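PDB 3L12: putative Glycerophosphoryl diester phosphodiesterase from Silicibacter pomeroyi, which is a putative member of the glycerophosphoryl diester phosphodiesterase family, built as a TIM-type barrel that carries a magnesium ion. Local coordinates for residues G10-P15 / G289-V294; L208-E213 / L272-N277; S236-V241 / V261-D266; P251-V256 / P279-R284. All blocks are in the same frame, centred on the assembly; numbering follows the deposited sequence.

The four contacts sample one beta/alpha-barrel from its floor to its helical shell. Contacts 1 and 2 reach neighbouring barrel strands, 292-295 and 270-273, and each is partly buried; contact 1 ties an N-terminal loop down through one aspartate, whereas contact 2 packs a tryptophan, without a hydrogen bond, against a leucine whose side chain lies about 6 Å from the bound magnesium ion. Contact 3, about 21 Å from the chain centre, joins two outer helices by a serine-carboxylate bond and a small apolar patch. Contact 4 is the surface member, where a salt-bridged aspartate and arginine meet a phenylalanine ring, and two waters link the arginine to the loop backbone. His-265 of contact 3 also bonds Asp-291 of contact 1.

Contact 1 (G10-P15 / G289-V294); sequences GLRGHP and GVDGIV
Asp-291 carries most of this contact, and its one hydrogen bond across it is made by OD2, which accepts the backbone N-H of Gly-13, N to OD2 2.9 Å, in a nearly straight bond (163° at the hydrogen). The lone pair used is the anti one, on the side away from the other oxygen. The carboxylate is brought there by a first torsion that sets CG opposite the carbonyl carbon and beside the backbone N (chi1 -67°). Its other oxygen, OD1, is engaged on the barrel side, taking the N-H of Val-271 and NE2 of His-265, which fixes the rotation of the group. Gly-13 comes in with its backbone alone; with no side chain in the way, its CA comes within 4.1 Å of Asp-291 CA.

In a TIM-type barrel such as this one, parallel strands line the centre and helices the outside. Asp-291 stands right before strand 292-295, at its N-terminal end, while residues 10-15 belong to the loop that leads into the neighbouring strand 19-23.

Leu-11 takes part through its carbonyl, whose O rests 3.4 Å from Asp-291 CB; this oxygen is buried and has no polar partner in the model. Arg-12 runs alongside the aspartate, both side chains pointing the same way, with CG 4.1 Å from Asp-291 OD2. Its guanidinium plane stands nearly perpendicular to the carboxylate (89°), and NE remains 6.0 Å from Asp-291 OD2, so any attraction between the charges is probably modest.

Contact 2 (L208-E213 / L272-N277); sequences LSQLPE and LTWTVN
Apolar contact dominates where Leu-208 meets Trp-274. One methyl of the leucine, CD2, reaches the pyrrole part of the indole obliquely, 3.3 Å from Trp-274 NE1 and 3.8 Å from Trp-274 CE2, with the two side chains crossing at about a right angle. The tryptophan points its ring across the gap because CG sits between its own backbone N and carbonyl carbon (chi1 61°).

Polar groups contribute by proximity, since no hydrogen bond joins the two segments. The carbonyl O of Ser-209, already engaged by the backbone of Tyr-252, lies near the ring plane at the indole edge, 3.6 Å from Trp-274 CZ2. Farther along the six-membered ring, the Gln-210 amide approaches at a slant, its CD 3.9 Å from Trp-274 CH2 and its plane turned 64° from that of the ring. An extended glutamine chain, with CG opposite the backbone N (chi1 -179°), carries the amide that far. The indole N-H itself is spent elsewhere: NE1 bonds to the carbonyl O of Cys-250, which holds the ring in its rotation.

A cis peptide precedes Thr-275, directly after the tryptophan. The contact lies at the C-terminal ends of strands 205-209 and 270-273, the end where TIM-type barrels place their active sites; Leu-208 touches Glu-149 of the magnesium site. Strand 248-251 runs between these two strands, and the Tyr-252 ring just beyond it meets Trp-274 edge-to-face.

Contact 3 (S236-V241 / V261-D266); sequences SLPQAV and VAEAHD
Two groups meet at Ser-236 OG: the hydroxyl donates to Glu-263 OE2 at 2.7 Å, and the same oxygen accepts the backbone N-H of Gln-239. The bond to the glutamate comes from above the carboxylate plane, 47° out of it. The capping bond, Gln-239 N to Ser-236 OG, is longer at 3.2 Å but fairly straight, 160° at the hydrogen. Ser-236 is thus the N-cap of helix 237-244, and the torsion that sets OG between the backbone N and the carbonyl carbon (chi1 68°) leaves it within reach of both partners. A carboxylate beside this helix N-terminus would probably be stabilised in its charged form by the helix dipole.

The glutamate spans the gap with a fully extended chain, CG opposite the backbone N. Along its way it crosses Pro-238 at about a right angle, and Pro-238 CG lies 4.1 Å from Glu-263 OE1.

Both helices belong to the outer layer of the beta/alpha-barrel, where each packs against the strands and against its neighbour. Here helix 237-244 precedes strand 248-251 and helix 258-266 follows it, and Trp-249 of that strand touches both Pro-238 and Ala-264.

Beneath the polar bridge the helices come close: Pro-238 CB is 3.9 Å from Ala-264 CA and 4.0 Å from Ala-264 CB. The CA atoms of these two small residues lie 5.1 Å apart, with Leu-267 packed on the proline as well.

Contact 4 (P251-V256 / P279-R284); sequences PYFLDV and PEDIRR
Phe-253 meets Asp-281 and Arg-284 with one side of its ring, at atoms CD2, CE2 and CZ. The carboxylate comes in obliquely, with Asp-281 OD2 3.4 Å from Phe-253 CE2 and the two planes 43° apart. The arginine instead approaches at the ring edge, close to its plane: Arg-284 NH2 lies 3.9 Å from Phe-253 CD2. This is edge contact and not a cation-pi stack over the face. Leu-254 adds a looser touch by CD2 on the guanidinium.

What positions the two charged groups is their own salt bridge, made within one turn of the helix. Its chain bent at chi3 (70°), Arg-284 grips Asp-281 end-on, NH1 and NH2 both reaching the single oxygen OD1. The NH1 bond, 3.0 Å to Asp-281 OD1, uses the anti lone pair, whereas the NH2 bond meets the same oxygen from above the carboxylate plane, 52° out of it. Both bonds lie close to the guanidinium plane, which fixes the rotation of that group.

In the beta/alpha-barrel, residues 253-255 form a short 3-10 segment in the loop after strand 248-251, and residues 279-284 open helix 279-288, which follows the neighbouring strand 270-273. Loop and helix start thus meet at the C-terminal rim of the barrel, near the surface.

Two waters extend the arginine's hold. One accepts from Arg-284 NH2 and donates to the carbonyl O of Phe-253, 2.7 Å from that O; the other accepts from Arg-284 NE and donates weakly to Val-256 O. Val-276, Thr-273 and Met-285 also touch Phe-253, and Val-276 touches Asp-281.

Contact 1 (G10-P15 / G289-V294)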
loop_
_atom_site.group_PDB
_atom_site.type_symbol
_atom_site.label_atom_id
_atom_site.label_comp_id
_atom_site.label_asym_id
_atom_site.label_seq_id
_atom_site.Cartn_x
_atom_site.Cartn_y
_atom_site.Cartn_z
ATOM N N GLY A 10 -4.198 18.301 -14.603
ATOM C CA GLY A 10 -4.258 17.040 -13.900
ATOM C C GLY A 10 -5.453 16.842 -12.965
ATOM O O GLY A 10 -5.572 15.778 -12.352
ATOM N N LEU A 11 -6.316 17.856 -12.848
ATOM C CA LEU A 11 -7.465 17.815 -11.973
ATOM C C LEU A 11 -8.786 17.915 -12.747
ATOM O O LEU A 11 -9.836 17.592 -12.214
ATOM C CB LEU A 11 -7.358 18.956 -10.948
ATOM C CG LEU A 11 -6.099 18.804 -10.070
ATOM C CD1 LEU A 11 -5.875 19.992 -9.191
ATOM C CD2 LEU A 11 -6.157 17.535 -9.208
ATOM N N ARG A 12 -8.702 18.287 -14.028
ATOM C CA ARG A 12 -9.894 18.381 -14.859
ATOM C C ARG A 12 -10.245 16.999 -15.440
ATOM O O ARG A 12 -9.389 16.302 -15.979
ATOM C CB ARG A 12 -9.666 19.375 -15.988
ATOM C CG ARG A 12 -10.855 19.630 -16.840
ATOM C CD ARG A 12 -10.539 20.675 -17.911
ATOM N NE ARG A 12 -10.283 22.007 -17.376
ATOM C CZ ARG A 12 -9.111 22.646 -17.344
ATOM N NH1 ARG A 12 -7.991 22.111 -17.849
ATOM N NH2 ARG A 12 -9.067 23.859 -16.814
ATOM N N GLY A 13 -11.531 16.688 -15.395
ATOM C CA GLY A 13 -12.080 15.426 -15.923
ATOM C C GLY A 13 -12.485 15.619 -17.356
ATOM O O GLY A 13 -12.369 16.723 -17.936
ATOM N N HIS A 14 -12.923 14.523 -17.959
ATOM C CA HIS A 14 -13.473 14.543 -19.299
ATOM C C HIS A 14 -14.256 13.242 -19.454
ATOM O O HIS A 14 -14.229 12.407 -18.536
ATOM C CB HIS A 14 -12.425 14.848 -20.372
ATOM C CG HIS A 14 -11.276 13.915 -20.390
ATOM N ND1 HIS A 14 -11.371 12.649 -20.915
ATOM C CD2 HIS A 14 -9.992 14.075 -19.997
ATOM C CE1 HIS A 14 -10.187 12.064 -20.839
ATOM N NE2 HIS A 14 -9.337 12.905 -20.270
ATOM N N PRO A 15 -14.918 13.026 -20.593
ATOM C CA PRO A 15 -15.880 11.900 -20.607
ATOM C C PRO A 15 -15.330 10.534 -20.233
ATOM O O PRO A 15 -16.076 9.705 -19.690
ATOM C CB PRO A 15 -16.427 11.920 -22.038
ATOM C CG PRO A 15 -16.352 13.344 -22.415
ATOM C CD PRO A 15 -15.037 13.837 -21.822
ATOM N N GLY A 289 -20.507 12.868 -12.471
ATOM C CA GLY A 289 -19.739 13.687 -13.391
ATOM C C GLY A 289 -18.673 14.587 -12.735
ATOM O O GLY A 289 -18.145 15.439 -13.386
ATOM N N VAL A 290 -18.337 14.368 -11.463
ATOM C CA VAL A 290 -17.273 15.142 -10.833
ATOM C C VAL A 290 -16.002 14.935 -11.632
ATOM O O VAL A 290 -15.795 13.865 -12.285
ATOM C CB VAL A 290 -17.058 14.764 -9.327
ATOM C CG1 VAL A 290 -18.305 15.070 -8.495
ATOM C CG2 VAL A 290 -16.621 13.279 -9.170
ATOM N N ASP A 291 -15.142 15.935 -11.570
ATOM C CA ASP A 291 -13.862 15.877 -12.252
ATOM C C ASP A 291 -12.919 14.914 -11.551
ATOM O O ASP A 291 -12.107 14.266 -12.225
ATOM C CB ASP A 291 -13.222 17.242 -12.281
ATOM C CG ASP A 291 -13.998 18.201 -13.134
ATOM O OD1 ASP A 291 -14.879 18.896 -12.576
ATOM O OD2 ASP A 291 -13.767 18.202 -14.334
ATOM N N GLY A 292 -13.050 14.795 -10.244
ATOM C CA GLY A 292 -12.136 13.939 -9.485
ATOM C C GLY A 292 -12.668 13.579 -8.121
ATOM O O GLY A 292 -13.584 14.224 -7.618
ATOM N N ILE A 293 -12.072 12.511 -7.581
ATOM C CA ILE A 293 -12.401 11.936 -6.290
ATOM C C ILE A 293 -11.188 11.831 -5.400
ATOM O O ILE A 293 -10.150 11.253 -5.814
ATOM C CB ILE A 293 -12.968 10.516 -6.490
ATOM C CG1 ILE A 293 -14.267 10.582 -7.240
ATOM C CG2 ILE A 293 -13.223 9.808 -5.152
ATOM C CD1 ILE A 293 -14.780 9.174 -7.703
ATOM N N VAL A 294 -11.263 12.479 -4.235
ATOM C CA VAL A 294 -10.273 12.399 -3.205
ATOM C C VAL A 294 -10.692 11.222 -2.344
ATOM O O VAL A 294 -11.808 11.169 -1.808
ATOM C CB VAL A 294 -10.227 13.699 -2.351
ATOM C CG1 VAL A 294 -9.178 13.612 -1.261
ATOM C CG2 VAL A 294 -9.973 14.911 -3.267
#

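Contact 2 (L208-E213 / L272-N277)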
loop_
_atom_site.group_PDB
_atom_site.type_symbol
_atom_site.label_atom_id
_atom_site.label_comp_id
_atom_site.label_asym_id
_atom_site.label_seq_id
_atom_site.Cartn_x
_atom_site.Cartn_y
_atom_site.Cartn_z
ATOM N N LEU A 208 -12.991 24.388 -0.416
ATOM C CA LEU A 208 -13.610 23.298 0.289
ATOM C C LEU A 208 -14.934 23.773 0.855
ATOM O O LEU A 208 -15.063 24.937 1.341
ATOM C CB LEU A 208 -12.752 22.833 1.473
ATOM C CG LEU A 208 -11.567 21.993 1.042
ATOM C CD1 LEU A 208 -10.444 21.901 2.099
ATOM C CD2 LEU A 208 -12.125 20.590 0.732
ATOM N N SER A 209 -15.899 22.865 0.883
ATOM C CA SER A 209 -17.169 23.126 1.577
ATOM C C SER A 209 -17.683 21.817 2.192
ATOM O O SER A 209 -17.385 20.709 1.703
ATOM C CB SER A 209 -18.220 23.719 0.633
ATOM O OG SER A 209 -18.540 22.788 -0.390
ATOM N N GLN A 210 -18.418 21.945 3.280
ATOM C CA GLN A 210 -19.065 20.809 3.937
ATOM C C GLN A 210 -20.293 21.360 4.706
ATOM O O GLN A 210 -20.144 22.211 5.578
ATOM C CB GLN A 210 -18.111 20.064 4.854
ATOM C CG GLN A 210 -18.772 18.854 5.547
ATOM C CD GLN A 210 -17.832 18.099 6.390
ATOM O OE1 GLN A 210 -16.998 18.684 7.083
ATOM N NE2 GLN A 210 -17.936 16.781 6.365
ATOM N N LEU A 211 -21.485 20.898 4.362
ATOM C CA LEU A 211 -22.716 21.413 4.991
ATOM C C LEU A 211 -22.797 20.907 6.408
ATOM O O LEU A 211 -22.324 19.799 6.702
ATOM C CB LEU A 211 -23.940 20.991 4.209
ATOM C CG LEU A 211 -24.041 21.536 2.777
ATOM C CD1 LEU A 211 -25.263 20.973 2.081
ATOM C CD2 LEU A 211 -24.066 23.015 2.727
ATOM N N PRO A 212 -23.363 21.732 7.311
ATOM C CA PRO A 212 -23.518 21.317 8.700
ATOM C C PRO A 212 -24.416 20.094 8.777
ATOM O O PRO A 212 -24.143 19.188 9.555
ATOM C CB PRO A 212 -24.184 22.525 9.380
ATOM C CG PRO A 212 -24.258 23.616 8.362
ATOM C CD PRO A 212 -24.000 23.026 7.016
ATOM N N GLU A 213 -25.469 20.099 7.958
ATOM C CA GLU A 213 -26.443 19.011 7.844
ATOM C C GLU A 213 -25.769 17.655 7.594
ATOM O O GLU A 213 -25.270 17.007 8.530
ATOM C CB GLU A 213 -27.411 19.334 6.702
ATOM N N LEU A 272 -14.044 18.624 -7.369
ATOM C CA LEU A 272 -13.342 17.463 -6.775
ATOM C C LEU A 272 -14.093 17.162 -5.495
ATOM O O LEU A 272 -14.198 18.034 -4.603
ATOM C CB LEU A 272 -11.893 17.771 -6.478
ATOM C CG LEU A 272 -10.998 18.317 -7.589
ATOM C CD1 LEU A 272 -9.593 18.419 -6.976
ATOM C CD2 LEU A 272 -10.986 17.412 -8.816
ATOM N N THR A 273 -14.619 15.956 -5.355
ATOM C CA THR A 273 -15.327 15.624 -4.131
ATOM C C THR A 273 -14.455 14.733 -3.218
ATOM O O THR A 273 -13.508 14.044 -3.686
ATOM C CB THR A 273 -16.687 15.026 -4.444
ATOM O OG1 THR A 273 -17.458 14.986 -3.228
ATOM C CG2 THR A 273 -16.519 13.657 -5.134
ATOM N N TRP A 274 -14.759 14.772 -1.914
ATOM C CA TRP A 274 -13.938 14.169 -0.861
ATOM C C TRP A 274 -14.775 13.769 0.327
ATOM O O TRP A 274 -15.944 14.225 0.373
ATOM C CB TRP A 274 -12.876 15.195 -0.341
ATOM C CG TRP A 274 -13.510 16.402 0.250
ATOM C CD1 TRP A 274 -13.941 17.496 -0.425
ATOM C CD2 TRP A 274 -13.839 16.609 1.625
ATOM N NE1 TRP A 274 -14.561 18.367 0.443
ATOM C CE2 TRP A 274 -14.516 17.855 1.703
ATOM C CE3 TRP A 274 -13.670 15.853 2.797
ATOM C CZ2 TRP A 274 -14.954 18.385 2.905
ATOM C CZ3 TRP A 274 -14.139 16.388 3.994
ATOM C CH2 TRP A 274 -14.775 17.641 4.023
ATOM N N THR A 275 -14.360 12.820 1.185
ATOM C CA THR A 275 -13.270 11.855 1.041
ATOM C C THR A 275 -14.089 10.562 0.807
ATOM O O THR A 275 -14.856 10.130 1.676
ATOM C CB THR A 275 -12.390 11.752 2.246
ATOM O OG1 THR A 275 -11.640 12.968 2.370
ATOM C CG2 THR A 275 -11.464 10.593 2.112
ATOM N N VAL A 276 -13.960 10.003 -0.389
ATOM C CA VAL A 276 -14.936 8.984 -0.829
ATOM C C VAL A 276 -14.269 7.644 -0.758
ATOM O O VAL A 276 -13.323 7.358 -1.525
ATOM C CB VAL A 276 -15.524 9.323 -2.245
ATOM C CG1 VAL A 276 -16.785 8.531 -2.512
ATOM C CG2 VAL A 276 -15.783 10.873 -2.490
ATOM N N ASN A 277 -14.783 6.758 0.103
ATOM C CA ASN A 277 -14.160 5.476 0.385
ATOM C C ASN A 277 -15.035 4.264 0.157
ATOM O O ASN A 277 -14.546 3.231 -0.272
ATOM C CB ASN A 277 -13.699 5.447 1.842
ATOM C CG ASN A 277 -12.594 6.456 2.131
ATOM O OD1 ASN A 277 -11.853 6.874 1.206
ATOM N ND2 ASN A 277 -12.425 6.811 3.425
#

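Contact 3 (S236-V241 / V261-D266)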
loop_
_atom_site.group_PDB
_atom_site.type_symbol
_atom_site.label_atom_id
_atom_site.label_comp_id
_atom_site.label_asym_id
_atom_site.label_seq_id
_atom_site.Cartn_x
_atom_site.Cartn_y
_atom_site.Cartn_z
ATOM N N SER A 236 -25.817 29.858 -4.417
ATOM C CA SER A 236 -25.354 28.473 -4.288
ATOM C C SER A 236 -23.878 28.444 -3.976
ATOM O O SER A 236 -23.165 29.420 -4.178
ATOM C CB SER A 236 -25.617 27.666 -5.558
ATOM O OG SER A 236 -24.825 28.104 -6.653
ATOM N N LEU A 237 -23.414 27.306 -3.473
ATOM C CA LEU A 237 -21.993 27.141 -3.199
ATOM C C LEU A 237 -21.178 27.371 -4.500
ATOM O O LEU A 237 -20.247 28.168 -4.473
ATOM C CB LEU A 237 -21.703 25.803 -2.478
ATOM C CG LEU A 237 -21.987 25.812 -0.968
ATOM C CD1 LEU A 237 -21.903 24.437 -0.293
ATOM C CD2 LEU A 237 -21.037 26.795 -0.238
ATOM N N PRO A 238 -21.535 26.713 -5.638
ATOM C CA PRO A 238 -20.817 26.972 -6.873
ATOM C C PRO A 238 -20.757 28.440 -7.262
ATOM O O PRO A 238 -19.691 28.906 -7.687
ATOM C CB PRO A 238 -21.631 26.212 -7.931
ATOM C CG PRO A 238 -22.405 25.245 -7.248
ATOM C CD PRO A 238 -22.442 25.555 -5.792
ATOM N N GLN A 239 -21.892 29.152 -7.124
ATOM C CA GLN A 239 -21.925 30.560 -7.441
ATOM C C GLN A 239 -21.016 31.315 -6.479
ATOM O O GLN A 239 -20.267 32.162 -6.907
ATOM C CB GLN A 239 -23.357 31.128 -7.415
ATOM C CG GLN A 239 -23.431 32.566 -7.917
ATOM C CD GLN A 239 -22.870 32.732 -9.338
ATOM O OE1 GLN A 239 -21.736 33.201 -9.516
ATOM N NE2 GLN A 239 -23.623 32.281 -10.335
ATOM N N ALA A 240 -21.079 31.006 -5.191
ATOM C CA ALA A 240 -20.262 31.682 -4.195
ATOM C C ALA A 240 -18.766 31.531 -4.497
ATOM O O ALA A 240 -17.978 32.472 -4.349
ATOM C CB ALA A 240 -20.573 31.136 -2.794
ATOM N N VAL A 241 -18.379 30.320 -4.904
ATOM C CA VAL A 241 -16.979 30.031 -5.236
ATOM C C VAL A 241 -16.550 30.751 -6.531
ATOM O O VAL A 241 -15.494 31.386 -6.550
ATOM C CB VAL A 241 -16.746 28.499 -5.337
ATOM C CG1 VAL A 241 -15.389 28.197 -5.919
ATOM C CG2 VAL A 241 -16.901 27.876 -3.965
ATOM N N VAL A 261 -23.216 19.727 -9.552
ATOM C CA VAL A 261 -22.003 19.535 -10.356
ATOM C C VAL A 261 -22.135 20.194 -11.726
ATOM O O VAL A 261 -21.212 20.886 -12.191
ATOM C CB VAL A 261 -21.622 18.030 -10.517
ATOM C CG1 VAL A 261 -20.543 17.874 -11.609
ATOM C CG2 VAL A 261 -21.226 17.404 -9.173
ATOM N N ALA A 262 -23.273 20.005 -12.396
ATOM C CA ALA A 262 -23.467 20.665 -13.688
ATOM C C ALA A 262 -23.533 22.206 -13.540
ATOM O O ALA A 262 -23.004 22.933 -14.389
ATOM C CB ALA A 262 -24.724 20.131 -14.375
ATOM N N GLU A 263 -24.153 22.704 -12.468
ATOM C CA GLU A 263 -24.171 24.159 -12.216
ATOM C C GLU A 263 -22.737 24.694 -12.096
ATOM O O GLU A 263 -22.389 25.741 -12.663
ATOM C CB GLU A 263 -24.938 24.511 -10.940
ATOM C CG GLU A 263 -25.071 26.026 -10.711
ATOM C CD GLU A 263 -25.769 26.376 -9.430
ATOM O OE1 GLU A 263 -26.253 25.459 -8.733
ATOM O OE2 GLU A 263 -25.815 27.589 -9.089
ATOM N N ALA A 264 -21.912 23.956 -11.361
ATOM C CA ALA A 264 -20.502 24.309 -11.188
ATOM C C ALA A 264 -19.765 24.257 -12.536
ATOM O O ALA A 264 -19.004 25.144 -12.834
ATOM C CB ALA A 264 -19.837 23.396 -10.134
ATOM N N HIS A 265 -19.969 23.226 -13.348
ATOM C CA HIS A 265 -19.339 23.144 -14.666
ATOM C C HIS A 265 -19.766 24.272 -15.605
ATOM O O HIS A 265 -18.946 24.803 -16.359
ATOM C CB HIS A 265 -19.637 21.822 -15.347
ATOM C CG HIS A 265 -18.872 20.699 -14.750
ATOM N ND1 HIS A 265 -19.288 19.386 -14.815
ATOM C CD2 HIS A 265 -17.740 20.705 -14.001
ATOM C CE1 HIS A 265 -18.395 18.626 -14.203
ATOM N NE2 HIS A 265 -17.476 19.404 -13.659
ATOM N N ASP A 266 -21.040 24.599 -15.554
ATOM C CA ASP A 266 -21.575 25.739 -16.297
ATOM C C ASP A 266 -20.867 27.056 -15.905
ATOM O O ASP A 266 -20.697 27.935 -16.741
ATOM C CB ASP A 266 -23.068 25.892 -16.022
ATOM C CG ASP A 266 -23.940 24.872 -16.761
ATOM O OD1 ASP A 266 -23.528 24.261 -17.794
ATOM O OD2 ASP A 266 -25.091 24.705 -16.293
#

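Contact 4 (P251-V256 / P279-R284)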
loop_
_atom_site.group_PDB
_atom_site.type_symbol
_atom_site.label_atom_id
_atom_site.label_comp_id
_atom_site.label_asym_id
_atom_site.label_seq_id
_atom_site.Cartn_x
_atom_site.Cartn_y
_atom_site.Cartn_z
ATOM N N PRO A 251 -16.686 20.092 -2.673
ATOM C CA PRO A 251 -17.667 19.731 -1.663
ATOM C C PRO A 251 -17.546 18.331 -1.111
ATOM O O PRO A 251 -17.143 17.370 -1.825
ATOM C CB PRO A 251 -18.971 19.803 -2.423
ATOM C CG PRO A 251 -18.589 19.378 -3.820
ATOM C CD PRO A 251 -17.200 19.938 -4.042
ATOM N N TYR A 252 -17.907 18.200 0.154
ATOM C CA TYR A 252 -17.978 16.908 0.799
ATOM C C TYR A 252 -18.996 16.056 0.008
ATOM O O TYR A 252 -20.022 16.566 -0.456
ATOM C CB TYR A 252 -18.421 17.069 2.228
ATOM C CG TYR A 252 -18.472 15.777 3.004
ATOM C CD1 TYR A 252 -17.315 15.081 3.282
ATOM C CD2 TYR A 252 -19.675 15.319 3.535
ATOM C CE1 TYR A 252 -17.350 13.901 4.020
ATOM C CE2 TYR A 252 -19.712 14.143 4.278
ATOM C CZ TYR A 252 -18.547 13.454 4.500
ATOM O OH TYR A 252 -18.580 12.279 5.237
ATOM N N PHE A 253 -18.697 14.776 -0.136
ATOM C CA PHE A 253 -19.487 13.963 -1.087
ATOM C C PHE A 253 -20.978 13.840 -0.754
ATOM O O PHE A 253 -21.776 13.701 -1.664
ATOM C CB PHE A 253 -18.847 12.592 -1.328
ATOM C CG PHE A 253 -19.058 11.605 -0.219
ATOM C CD1 PHE A 253 -18.244 11.602 0.865
ATOM C CD2 PHE A 253 -20.057 10.654 -0.293
ATOM C CE1 PHE A 253 -18.391 10.695 1.910
ATOM C CE2 PHE A 253 -20.221 9.771 0.767
ATOM C CZ PHE A 253 -19.375 9.780 1.837
ATOM N N LEU A 254 -21.356 13.903 0.510
ATOM C CA LEU A 254 -22.806 13.826 0.849
ATOM C C LEU A 254 -23.547 15.046 0.424
ATOM O O LEU A 254 -24.788 15.037 0.402
ATOM C CB LEU A 254 -23.021 13.595 2.339
ATOM C CG LEU A 254 -22.608 12.223 2.848
ATOM C CD1 LEU A 254 -22.867 12.081 4.328
ATOM C CD2 LEU A 254 -23.330 11.179 2.049
ATOM N N ASP A 255 -22.817 16.106 0.047
ATOM C CA ASP A 255 -23.454 17.354 -0.333
ATOM C C ASP A 255 -23.605 17.491 -1.838
ATOM O O ASP A 255 -24.171 18.451 -2.307
ATOM C CB ASP A 255 -22.615 18.575 0.137
ATOM C CG ASP A 255 -22.298 18.574 1.605
ATOM O OD1 ASP A 255 -22.971 17.892 2.427
ATOM O OD2 ASP A 255 -21.369 19.330 1.979
ATOM N N VAL A 256 -23.100 16.516 -2.597
ATOM C CA VAL A 256 -23.079 16.586 -4.031
ATOM C C VAL A 256 -24.335 16.020 -4.680
ATOM O O VAL A 256 -24.872 15.005 -4.221
ATOM C CB VAL A 256 -21.889 15.752 -4.555
ATOM C CG1 VAL A 256 -21.917 15.506 -6.081
ATOM C CG2 VAL A 256 -20.556 16.386 -4.120
ATOM N N PRO A 279 -17.428 1.666 -1.687
ATOM C CA PRO A 279 -17.628 1.388 -3.105
ATOM C C PRO A 279 -18.860 1.996 -3.751
ATOM O O PRO A 279 -18.773 2.553 -4.872
ATOM C CB PRO A 279 -17.657 -0.138 -3.139
ATOM C CG PRO A 279 -17.018 -0.573 -1.943
ATOM C CD PRO A 279 -17.032 0.485 -0.926
ATOM N N GLU A 280 -20.015 1.923 -3.095
ATOM C CA GLU A 280 -21.230 2.508 -3.658
ATOM C C GLU A 280 -21.136 4.040 -3.759
ATOM O O GLU A 280 -21.780 4.615 -4.625
ATOM C CB GLU A 280 -22.502 2.114 -2.859
ATOM C CG GLU A 280 -22.928 0.610 -2.866
ATOM C CD GLU A 280 -23.761 0.190 -1.618
ATOM O OE1 GLU A 280 -24.620 -0.734 -1.720
ATOM O OE2 GLU A 280 -23.549 0.787 -0.517
ATOM N N ASP A 281 -20.388 4.679 -2.851
ATOM C CA ASP A 281 -20.180 6.145 -2.881
ATOM C C ASP A 281 -19.228 6.526 -4.003
ATOM O O ASP A 281 -19.487 7.456 -4.748
ATOM C CB ASP A 281 -19.660 6.658 -1.555
ATOM C CG ASP A 281 -20.658 6.452 -0.380
ATOM O OD1 ASP A 281 -21.883 6.389 -0.596
ATOM O OD2 ASP A 281 -20.165 6.333 0.765
ATOM N N ILE A 282 -18.178 5.741 -4.156
ATOM C CA ILE A 282 -17.208 5.985 -5.269
ATOM C C ILE A 282 -17.923 5.904 -6.596
ATOM O O ILE A 282 -17.852 6.819 -7.435
ATOM C CB ILE A 282 -16.021 5.034 -5.182
ATOM C CG1 ILE A 282 -15.204 5.278 -3.911
ATOM C CG2 ILE A 282 -15.120 5.151 -6.428
ATOM C CD1 ILE A 282 -14.229 4.138 -3.549
ATOM N N ARG A 283 -18.686 4.823 -6.779
ATOM C CA ARG A 283 -19.470 4.631 -7.982
ATOM C C ARG A 283 -20.466 5.766 -8.223
ATOM O O ARG A 283 -20.555 6.269 -9.331
ATOM C CB ARG A 283 -20.192 3.263 -7.931
ATOM C CG ARG A 283 -20.951 2.905 -9.160
ATOM C CD ARG A 283 -21.372 1.443 -9.146
ATOM N NE ARG A 283 -20.251 0.524 -9.236
ATOM C CZ ARG A 283 -19.736 0.058 -10.385
ATOM N NH1 ARG A 283 -20.271 0.351 -11.554
ATOM N NH2 ARG A 283 -18.717 -0.776 -10.339
ATOM N N ARG A 284 -21.216 6.167 -7.202
ATOM C CA ARG A 284 -22.217 7.240 -7.340
ATOM C C ARG A 284 -21.544 8.560 -7.714
ATOM O O ARG A 284 -22.062 9.278 -8.596
ATOM C CB ARG A 284 -23.040 7.410 -6.052
ATOM C CG ARG A 284 -24.178 8.390 -6.203
ATOM C CD ARG A 284 -25.081 8.413 -5.007
ATOM N NE ARG A 284 -24.435 9.019 -3.846
ATOM C CZ ARG A 284 -23.853 8.352 -2.854
ATOM N NH1 ARG A 284 -23.842 7.019 -2.821
ATOM N NH2 ARG A 284 -23.267 9.032 -1.870
HETATM O O HOH W 1 -23.687 11.750 -1.930
HETATM O O HOH W 2 -25.338 11.704 -4.457
#